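PDB 2Y7I: STM4351 from Salmonella enterica, which binds arginine with high specificity in the periplasm, probably as the solute-binding component of an amino acid uptake system. Local coordinates for residues T7-T12 against K65-I70; N37-E42 against N207-K212; Q82-Q87 against V195-D200. All blocks are in the same frame, centred on the assembly; numbering follows the deposited sequence.

All three contacts lie in the lobe built on the parallel sheet of strands 46-51, 7-12 and 68-69. Contact 1 joins the central strand 7-12 to the edge strand 68-69 and holds a zinc ion at His9 and Asp67. Contact 2 packs helix 31-42 on helix 200-214, with centres about 14 Å from contact 1. Cys40 SG joins them, 3.7 Å from Phe10 CE1. Contact 3 pairs strand 84-85 with the strand before helix 200-214, about 12 Å from contact 1 by centres. Arg196 NH1 lies 2.9 Å from Phe66 O, a probable hydrogen bond. Gln87 NE2 and Asp211 OD1, 2.7 Å apart, probably bond contacts 2 and 3. The Thr12 side chain is about 5 Å from the bound arginine.

Contact 1: T7-T12 against K65-I70. With ZN (zinc ion), chain E.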
loop_
_atom_site.group_PDB
_atom_site.type_symbol
_atom_site.label_atom_id
_atom_site.label_comp_id
_atom_site.label_asym_id
_atom_site.label_seq_id
_atom_site.Cartn_x
_atom_site.Cartn_y
_atom_site.Cartn_z
ATOM N N THR A 7 -3.348 -16.142 18.744
ATOM C CA THR A 7 -2.416 -16.583 17.722
ATOM C C THR A 7 -3.177 -16.980 16.466
ATOM O O THR A 7 -4.017 -17.883 16.492
ATOM C CB THR A 7 -1.512 -17.747 18.222
ATOM O OG1 THR A 7 -0.761 -17.306 19.357
ATOM C CG2 THR A 7 -0.534 -18.190 17.134
ATOM N N LEU A 8 -2.874 -16.279 15.377
ATOM C CA LEU A 8 -3.483 -16.523 14.088
ATOM C C LEU A 8 -2.632 -17.537 13.321
ATOM O O LEU A 8 -1.438 -17.306 13.069
ATOM C CB LEU A 8 -3.591 -15.199 13.329
ATOM C CG LEU A 8 -4.543 -15.036 12.147
ATOM C CD1 LEU A 8 -5.970 -15.435 12.528
ATOM C CD2 LEU A 8 -4.509 -13.579 11.674
ATOM N N HIS A 9 -3.246 -18.669 12.977
ATOM C CA HIS A 9 -2.540 -19.775 12.328
ATOM C C HIS A 9 -2.702 -19.671 10.811
ATOM O O HIS A 9 -3.814 -19.783 10.301
ATOM C CB HIS A 9 -3.054 -21.126 12.851
ATOM C CG HIS A 9 -2.950 -21.280 14.341
ATOM N ND1 HIS A 9 -3.986 -20.975 15.199
ATOM C CD2 HIS A 9 -1.929 -21.704 15.124
ATOM C CE1 HIS A 9 -3.608 -21.206 16.445
ATOM N NE2 HIS A 9 -2.364 -21.646 16.428
ATOM N N PHE A 10 -1.593 -19.433 10.113
ATOM C CA PHE A 10 -1.569 -19.326 8.658
ATOM C C PHE A 10 -1.026 -20.601 8.052
ATOM O O PHE A 10 -0.078 -21.185 8.572
ATOM C CB PHE A 10 -0.645 -18.198 8.210
ATOM C CG PHE A 10 -1.248 -16.829 8.307
ATOM C CD1 PHE A 10 -1.176 -16.111 9.499
ATOM C CD2 PHE A 10 -1.854 -16.239 7.195
ATOM C CE1 PHE A 10 -1.721 -14.813 9.584
ATOM C CE2 PHE A 10 -2.407 -14.943 7.274
ATOM C CZ PHE A 10 -2.339 -14.237 8.470
ATOM N N GLY A 11 -1.632 -21.023 6.948
ATOM C CA GLY A 11 -1.082 -22.086 6.118
ATOM C C GLY A 11 -0.442 -21.432 4.912
ATOM O O GLY A 11 -0.965 -20.443 4.386
ATOM N N THR A 12 0.693 -21.978 4.485
ATOM C CA THR A 12 1.397 -21.517 3.292
ATOM C C THR A 12 2.183 -22.672 2.654
ATOM O O THR A 12 2.281 -23.772 3.219
ATOM C CB THR A 12 2.353 -20.319 3.592
ATOM O OG1 THR A 12 2.693 -19.665 2.364
ATOM C CG2 THR A 12 3.628 -20.781 4.284
ATOM N N LYS A 65 -7.947 -26.563 9.630
ATOM C CA LYS A 65 -6.586 -26.831 10.090
ATOM C C LYS A 65 -5.837 -25.536 10.442
ATOM O O LYS A 65 -4.929 -25.540 11.273
ATOM C CB LYS A 65 -5.821 -27.641 9.038
ATOM C CG LYS A 65 -4.431 -28.063 9.462
ATOM C CD LYS A 65 -3.677 -28.736 8.326
ATOM C CE LYS A 65 -2.376 -29.326 8.832
ATOM N NZ LYS A 65 -1.630 -29.936 7.714
ATOM N N PHE A 66 -6.215 -24.437 9.797
ATOM C CA PHE A 66 -5.708 -23.118 10.155
ATOM C C PHE A 66 -6.759 -22.036 9.919
ATOM O O PHE A 66 -7.818 -22.303 9.356
ATOM C CB PHE A 66 -4.362 -22.785 9.473
ATOM C CG PHE A 66 -4.078 -23.560 8.208
ATOM C CD1 PHE A 66 -4.749 -23.269 7.022
ATOM C CD2 PHE A 66 -3.102 -24.551 8.198
ATOM C CE1 PHE A 66 -4.466 -23.972 5.849
ATOM C CE2 PHE A 66 -2.811 -25.264 7.029
ATOM C CZ PHE A 66 -3.495 -24.974 5.857
ATOM N N ASP A 67 -6.464 -20.824 10.373
ATOM C CA ASP A 67 -7.407 -19.716 10.304
ATOM C C ASP A 67 -7.396 -19.018 8.955
ATOM O O ASP A 67 -8.418 -18.504 8.514
ATOM C CB ASP A 67 -7.078 -18.696 11.389
ATOM C CG ASP A 67 -7.098 -19.299 12.758
ATOM O OD1 ASP A 67 -8.157 -19.841 13.143
ATOM O OD2 ASP A 67 -6.045 -19.265 13.434
ATOM N N ALA A 68 -6.234 -18.998 8.311
ATOM C CA ALA A 68 -6.052 -18.217 7.098
ATOM C C ALA A 68 -4.945 -18.811 6.238
ATOM O O ALA A 68 -4.128 -19.596 6.715
ATOM C CB ALA A 68 -5.746 -16.755 7.441
ATOM N N VAL A 69 -4.955 -18.451 4.961
ATOM C CA VAL A 69 -3.939 -18.900 4.018
ATOM C C VAL A 69 -3.357 -17.668 3.354
ATOM O O VAL A 69 -4.100 -16.781 2.903
ATOM C CB VAL A 69 -4.540 -19.867 2.952
ATOM C CG1 VAL A 69 -3.650 -19.984 1.727
ATOM C CG2 VAL A 69 -4.768 -21.249 3.558
ATOM N N ILE A 70 -2.028 -17.602 3.323
ATOM C CA ILE A 70 -1.326 -16.623 2.500
ATOM C C ILE A 70 -0.217 -17.366 1.748
ATOM O O ILE A 70 0.606 -18.063 2.367
ATOM C CB ILE A 70 -0.826 -15.404 3.341
ATOM C CG1 ILE A 70 -0.448 -14.224 2.432
ATOM C CG2 ILE A 70 0.324 -15.794 4.310
ATOM C CD1 ILE A 70 -0.049 -12.933 3.199
HETATM ZN ZN ZN E . -6.020 -20.706 14.905
HETATM O O HOH W 1 -6.334 -22.596 13.918
#
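His9 and Asp67 both carry CG anti to the carbonyl carbon (chi1 -57° and -58°), and the two side chains lie side by side, pointing the same way. Both reach one zinc ion. His9 ND1 binds it at 2.1 Å, Asp67 OD2 also binds it, and a water is a third ligand. The ring and carboxylate planes are 41° apart. The same OD2 accepts a nearly straight bond from His9 N at 2.9 Å, through its anti lone pair. His9 O takes two donors in its carbonyl plane, Asp67 N and Ala68 N. Parallel pairing then continues through Gly11 N to Ala68 O at 2.9 Å and Ile70 N to Gly11 O. Thr12, with OG1 anti to its backbone N, donates to Ile70 O at 2.6 Å. Gly11 lies against the Phe66 ring, its CA 3.6 Å from the centroid and almost on the ring normal. On the other face of the sheet, Phe10 CD2 meets Ile70 CG2 at 3.6 Å, and Ala68 CB makes an off-centre CH-pi contact with the Phe10 ring. Helix 31-42 covers this face; helix 57-62 packs on Phe66 and Val69. Zinc and the backbone N-H share OD2, so the bond from His9 N holds the carboxylate in place for the metal and probably helps keep it ionised.

Contact 2: N37-E42 against N207-K212; sequences NAVCKE and NAALDK
Helices 37-42 and 207-212 cross steeply, with 111° between their N-to-C directions and 8.7 Å between their axes at closest approach. Ala209 points its methyl toward the other helix. Its CB meets Glu42 CB at 3.7 Å and also touches Val39 O and Val39 CG1. With only a methyl at Ala209, the backbones approach closely here, consistent with the 5.4 Å between the Val39 and Ala209 CA atoms. Val39 has CG1 anti to the backbone N (chi1 170°) and sends its two branches to different partners. CG1 goes to Ala209 CB. CG2 meets Leu210 CD2 at 3.7 Å, and these two side chains cross obliquely. Leu210 starts out away from helix 37-42, but CD2 comes back to it. The exposed end is polar. Glu42 is bent at chi2 (-64°), and its OE1 touches Lys212 CD at 3.6 Å. Lys212 is extended beyond CG and crosses Glu42 obliquely, and the carboxylate touches it at CD. Lys212 NZ stays 4.6 Å from Glu42 OE1, too far for a salt bridge, though the opposite charges probably attract. Val213 adds to this side by touching Ala38 and Glu42. Away from the interface, Asp211 O accepts a hydrogen bond from Lys214 NZ of the second subunit. Cys40 lies on the side of its helix that packs on Leu8 and Phe10 of strand 7-12. Helix 31-42 thus packs on the sheet through Cys40 and on helix 200-214 through Val39 and Glu42, consistent with the alpha/beta lobe of a periplasmic solute-binding protein.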
loop_
_atom_site.group_PDB
_atom_site.type_symbol
_atom_site.label_atom_id
_atom_site.label_comp_id
_atom_site.label_asym_id
_atom_site.label_seq_id
_atom_site.Cartn_x
_atom_site.Cartn_y
_atom_site.Cartn_z
ATOM N N ASN A 37 2.807 -10.982 9.134
ATOM C CA ASN A 37 3.283 -10.511 10.438
ATOM C C ASN A 37 2.781 -9.098 10.743
ATOM O O ASN A 37 2.356 -8.812 11.861
ATOM C CB ASN A 37 4.811 -10.579 10.535
ATOM C CG ASN A 37 5.318 -11.972 10.933
ATOM O OD1 ASN A 37 4.790 -12.597 11.845
ATOM N ND2 ASN A 37 6.357 -12.440 10.262
ATOM N N ALA A 38 2.809 -8.230 9.732
ATOM C CA ALA A 38 2.335 -6.855 9.888
ATOM C C ALA A 38 0.830 -6.829 10.181
ATOM O O ALA A 38 0.367 -6.074 11.042
ATOM C CB ALA A 38 2.677 -6.019 8.636
ATOM N N VAL A 39 0.077 -7.665 9.468
ATOM C CA VAL A 39 -1.360 -7.839 9.724
ATOM C C VAL A 39 -1.617 -8.323 11.163
ATOM O O VAL A 39 -2.441 -7.739 11.880
ATOM C CB VAL A 39 -2.000 -8.792 8.690
ATOM C CG1 VAL A 39 -3.444 -9.187 9.087
ATOM C CG2 VAL A 39 -1.972 -8.147 7.312
ATOM N N CYS A 40 -0.900 -9.366 11.584
ATOM C CA CYS A 40 -0.986 -9.854 12.971
ATOM C C CYS A 40 -0.665 -8.783 14.023
ATOM O O CYS A 40 -1.370 -8.680 15.046
ATOM C CB CYS A 40 -0.107 -11.089 13.171
ATOM S SG CYS A 40 -0.821 -12.513 12.358
ATOM N N LYS A 41 0.376 -7.987 13.775
ATOM C CA LYS A 41 0.720 -6.900 14.696
ATOM C C LYS A 41 -0.436 -5.902 14.844
ATOM O O LYS A 41 -0.782 -5.518 15.960
ATOM C CB LYS A 41 2.020 -6.196 14.289
ATOM C CG LYS A 41 2.506 -5.189 15.335
ATOM C CD LYS A 41 3.926 -4.722 15.057
ATOM C CE LYS A 41 4.433 -3.850 16.204
ATOM N NZ LYS A 41 5.828 -3.377 15.977
ATOM N N GLU A 42 -1.048 -5.511 13.724
ATOM C CA GLU A 42 -2.216 -4.608 13.755
ATOM C C GLU A 42 -3.408 -5.231 14.470
ATOM O O GLU A 42 -4.240 -4.525 15.037
ATOM C CB GLU A 42 -2.636 -4.176 12.344
ATOM C CG GLU A 42 -1.707 -3.183 11.659
ATOM C CD GLU A 42 -1.628 -1.823 12.356
ATOM O OE1 GLU A 42 -2.486 -1.508 13.207
ATOM O OE2 GLU A 42 -0.682 -1.068 12.042
ATOM N N ASN A 207 -9.090 -7.355 6.912
ATOM C CA ASN A 207 -9.242 -6.202 6.016
ATOM C C ASN A 207 -8.925 -4.861 6.679
ATOM O O ASN A 207 -8.255 -4.016 6.085
ATOM C CB ASN A 207 -10.640 -6.171 5.390
ATOM C CG ASN A 207 -10.733 -7.038 4.148
ATOM O OD1 ASN A 207 -9.760 -7.177 3.407
ATOM N ND2 ASN A 207 -11.898 -7.638 3.923
ATOM N N ALA A 208 -9.409 -4.669 7.904
ATOM C CA ALA A 208 -9.135 -3.440 8.632
ATOM C C ALA A 208 -7.625 -3.296 8.871
ATOM O O ALA A 208 -7.089 -2.197 8.784
ATOM C CB ALA A 208 -9.894 -3.403 9.946
ATOM N N ALA A 209 -6.955 -4.412 9.150
ATOM C CA ALA A 209 -5.506 -4.419 9.355
ATOM C C ALA A 209 -4.742 -4.147 8.052
ATOM O O ALA A 209 -3.792 -3.354 8.036
ATOM C CB ALA A 209 -5.062 -5.740 9.978
ATOM N N LEU A 210 -5.168 -4.789 6.964
ATOM C CA LEU A 210 -4.573 -4.549 5.635
ATOM C C LEU A 210 -4.706 -3.088 5.173
ATOM O O LEU A 210 -3.772 -2.533 4.579
ATOM C CB LEU A 210 -5.160 -5.500 4.577
ATOM C CG LEU A 210 -4.584 -6.916 4.485
ATOM C CD1 LEU A 210 -5.404 -7.768 3.552
ATOM C CD2 LEU A 210 -3.114 -6.890 4.035
ATOM N N ASP A 211 -5.853 -2.464 5.456
ATOM C CA ASP A 211 -6.055 -1.039 5.156
ATOM C C ASP A 211 -4.936 -0.202 5.763
ATOM O O ASP A 211 -4.387 0.692 5.114
ATOM C CB ASP A 211 -7.390 -0.531 5.714
ATOM C CG ASP A 211 -8.574 -0.994 4.910
ATOM O OD1 ASP A 211 -8.370 -1.625 3.861
ATOM O OD2 ASP A 211 -9.711 -0.715 5.323
ATOM N N LYS A 212 -4.617 -0.497 7.020
ATOM C CA LYS A 212 -3.532 0.172 7.712
ATOM C C LYS A 212 -2.153 -0.218 7.184
ATOM O O LYS A 212 -1.338 0.661 6.915
ATOM C CB LYS A 212 -3.631 -0.050 9.226
ATOM C CG LYS A 212 -4.807 0.677 9.854
ATOM C CD LYS A 212 -4.966 0.307 11.324
ATOM C CE LYS A 212 -6.117 1.068 11.945
ATOM N NZ LYS A 212 -6.632 0.386 13.171
#

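Contact 3: Q82-Q87 against V195-D200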
loop_
_atom_site.group_PDB
_atom_site.type_symbol
_atom_site.label_atom_id
_atom_site.label_comp_id
_atom_site.label_asym_id
_atom_site.label_seq_id
_atom_site.Cartn_x
_atom_site.Cartn_y
_atom_site.Cartn_z
ATOM N N GLN A 82 -14.835 -21.402 -3.074
ATOM C CA GLN A 82 -14.390 -22.303 -2.011
ATOM C C GLN A 82 -14.053 -21.582 -0.716
ATOM O O GLN A 82 -14.237 -22.135 0.367
ATOM C CB GLN A 82 -13.160 -23.088 -2.472
ATOM C CG GLN A 82 -13.325 -23.731 -3.832
ATOM C CD GLN A 82 -12.079 -24.451 -4.287
ATOM O OE1 GLN A 82 -10.963 -23.949 -4.134
ATOM N NE2 GLN A 82 -12.260 -25.635 -4.861
ATOM N N VAL A 83 -13.533 -20.362 -0.836
ATOM C CA VAL A 83 -13.053 -19.593 0.323
ATOM C C VAL A 83 -13.459 -18.119 0.218
ATOM O O VAL A 83 -13.887 -17.667 -0.839
ATOM C CB VAL A 83 -11.500 -19.640 0.456
ATOM C CG1 VAL A 83 -10.989 -21.066 0.609
ATOM C CG2 VAL A 83 -10.826 -18.951 -0.729
ATOM N N SER A 84 -13.284 -17.383 1.310
ATOM C CA SER A 84 -13.434 -15.931 1.300
ATOM C C SER A 84 -12.055 -15.276 1.233
ATOM O O SER A 84 -11.162 -15.633 2.001
ATOM C CB SER A 84 -14.164 -15.464 2.554
ATOM O OG SER A 84 -15.498 -15.929 2.556
ATOM N N PHE A 85 -11.875 -14.331 0.313
ATOM C CA PHE A 85 -10.630 -13.568 0.253
ATOM C C PHE A 85 -10.749 -12.175 0.859
ATOM O O PHE A 85 -11.810 -11.551 0.823
ATOM C CB PHE A 85 -10.148 -13.412 -1.184
ATOM C CG PHE A 85 -9.540 -14.661 -1.774
ATOM C CD1 PHE A 85 -8.239 -15.042 -1.455
ATOM C CD2 PHE A 85 -10.259 -15.430 -2.681
ATOM C CE1 PHE A 85 -7.661 -16.189 -2.021
ATOM C CE2 PHE A 85 -9.696 -16.572 -3.253
ATOM C CZ PHE A 85 -8.395 -16.950 -2.921
ATOM N N SER A 86 -9.631 -11.708 1.405
ATOM C CA SER A 86 -9.435 -10.312 1.732
ATOM C C SER A 86 -9.395 -9.478 0.454
ATOM O O SER A 86 -9.398 -10.010 -0.661
ATOM C CB SER A 86 -8.106 -10.121 2.464
ATOM O OG SER A 86 -7.014 -10.442 1.605
ATOM N N GLN A 87 -9.367 -8.165 0.644
ATOM C CA GLN A 87 -8.988 -7.219 -0.392
ATOM C C GLN A 87 -7.639 -7.675 -0.969
ATOM O O GLN A 87 -6.866 -8.362 -0.282
ATOM C CB GLN A 87 -8.833 -5.827 0.236
ATOM C CG GLN A 87 -7.732 -5.778 1.313
ATOM C CD GLN A 87 -7.531 -4.405 1.894
ATOM O OE1 GLN A 87 -6.800 -3.583 1.336
ATOM N NE2 GLN A 87 -8.174 -4.144 3.019
ATOM N N VAL A 195 -9.692 -16.981 3.979
ATOM C CA VAL A 195 -10.275 -17.535 5.200
ATOM C C VAL A 195 -11.478 -18.374 4.783
ATOM O O VAL A 195 -11.930 -18.272 3.639
ATOM C CB VAL A 195 -10.656 -16.429 6.229
ATOM C CG1 VAL A 195 -9.540 -15.376 6.327
ATOM C CG2 VAL A 195 -11.981 -15.751 5.873
ATOM N N ARG A 196 -11.978 -19.208 5.692
ATOM C CA ARG A 196 -13.191 -19.986 5.446
ATOM C C ARG A 196 -14.399 -19.097 5.170
ATOM O O ARG A 196 -14.497 -17.982 5.691
ATOM C CB ARG A 196 -13.511 -20.872 6.647
ATOM C CG ARG A 196 -12.794 -22.187 6.637
ATOM C CD ARG A 196 -13.233 -23.064 7.815
ATOM N NE ARG A 196 -13.075 -22.413 9.122
ATOM C CZ ARG A 196 -11.911 -22.084 9.693
ATOM N NH1 ARG A 196 -10.744 -22.307 9.076
ATOM N NH2 ARG A 196 -11.917 -21.504 10.889
ATOM N N LYS A 197 -15.335 -19.621 4.385
ATOM C CA LYS A 197 -16.537 -18.881 3.983
ATOM C C LYS A 197 -17.378 -18.241 5.092
ATOM O O LYS A 197 -17.907 -17.142 4.912
ATOM C CB LYS A 197 -17.431 -19.769 3.118
ATOM C CG LYS A 197 -16.987 -19.855 1.674
ATOM C CD LYS A 197 -17.185 -18.526 0.980
ATOM C CE LYS A 197 -17.367 -18.714 -0.508
ATOM N NZ LYS A 197 -17.371 -17.382 -1.161
ATOM N N ASP A 198 -17.538 -18.903 6.227
ATOM C CA ASP A 198 -18.432 -18.317 7.237
ATOM C C ASP A 198 -17.651 -17.660 8.369
ATOM O O ASP A 198 -18.046 -17.719 9.527
ATOM C CB ASP A 198 -19.440 -19.348 7.754
ATOM C CG ASP A 198 -20.766 -18.711 8.235
ATOM O OD1 ASP A 198 -20.816 -17.503 8.585
ATOM O OD2 ASP A 198 -21.771 -19.442 8.266
ATOM N N ASN A 199 -16.542 -17.014 8.014
ATOM C CA ASN A 199 -15.669 -16.401 9.004
ATOM C C ASN A 199 -15.528 -14.887 8.792
ATOM O O ASN A 199 -14.418 -14.372 8.706
ATOM C CB ASN A 199 -14.289 -17.088 8.979
ATOM C CG ASN A 199 -13.619 -17.122 10.357
ATOM O OD1 ASN A 199 -14.152 -16.604 11.347
ATOM N ND2 ASN A 199 -12.447 -17.744 10.420
ATOM N N ASP A 200 -16.655 -14.181 8.717
ATOM C CA ASP A 200 -16.637 -12.755 8.379
ATOM C C ASP A 200 -15.977 -11.849 9.414
ATOM O O ASP A 200 -15.375 -10.842 9.043
ATOM C CB ASP A 200 -18.042 -12.223 8.067
ATOM C CG ASP A 200 -18.006 -10.812 7.495
ATOM O OD1 ASP A 200 -17.541 -10.654 6.346
ATOM O OD2 ASP A 200 -18.417 -9.867 8.205
HETATM O O HOH W 2 -14.603 -22.039 3.094
HETATM O O HOH W 3 -16.354 -14.892 5.428
#
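Lys197 lays its side chain along segment 82-87, bent at chi2 (-68°). Its CB leads to CG, which sits 3.8 Å from Gln82 O. CD comes next, 3.5 Å from Ser84 OG. CE passes Val83 O at 3.6 Å. NZ ends near the same oxygen, but its hydrogen bond goes to Glu80 O. The backbone of Lys197 is tied in by water. One water accepts from Lys197 N and donates to Gln82 O, at 2.8 Å each. Another donates to Lys197 O and also bonds Ser84 OG. Beside this, Ser84 and Val195 form an antiparallel hydrogen-bonded pair. Ser84 N gives to Val195 O, and Val195 N gives to Ser84 O at 2.8 Å with an angle of 171° at the hydrogen. Ser84 CB and Val195 CG2 touch on one face of this pair. Val83 CB packs on Val195 O at 3.5 Å. A type I turn from Arg196 to Asn199 follows, and Asn199 takes the N-cap position of helix 200-214 without a capping bond from its side chain. The two-stranded ladder of 84-85 and 194-195 thus lies between helix 57-62, which touches Val83, and helix 200-214, where Leu202 touches Val195.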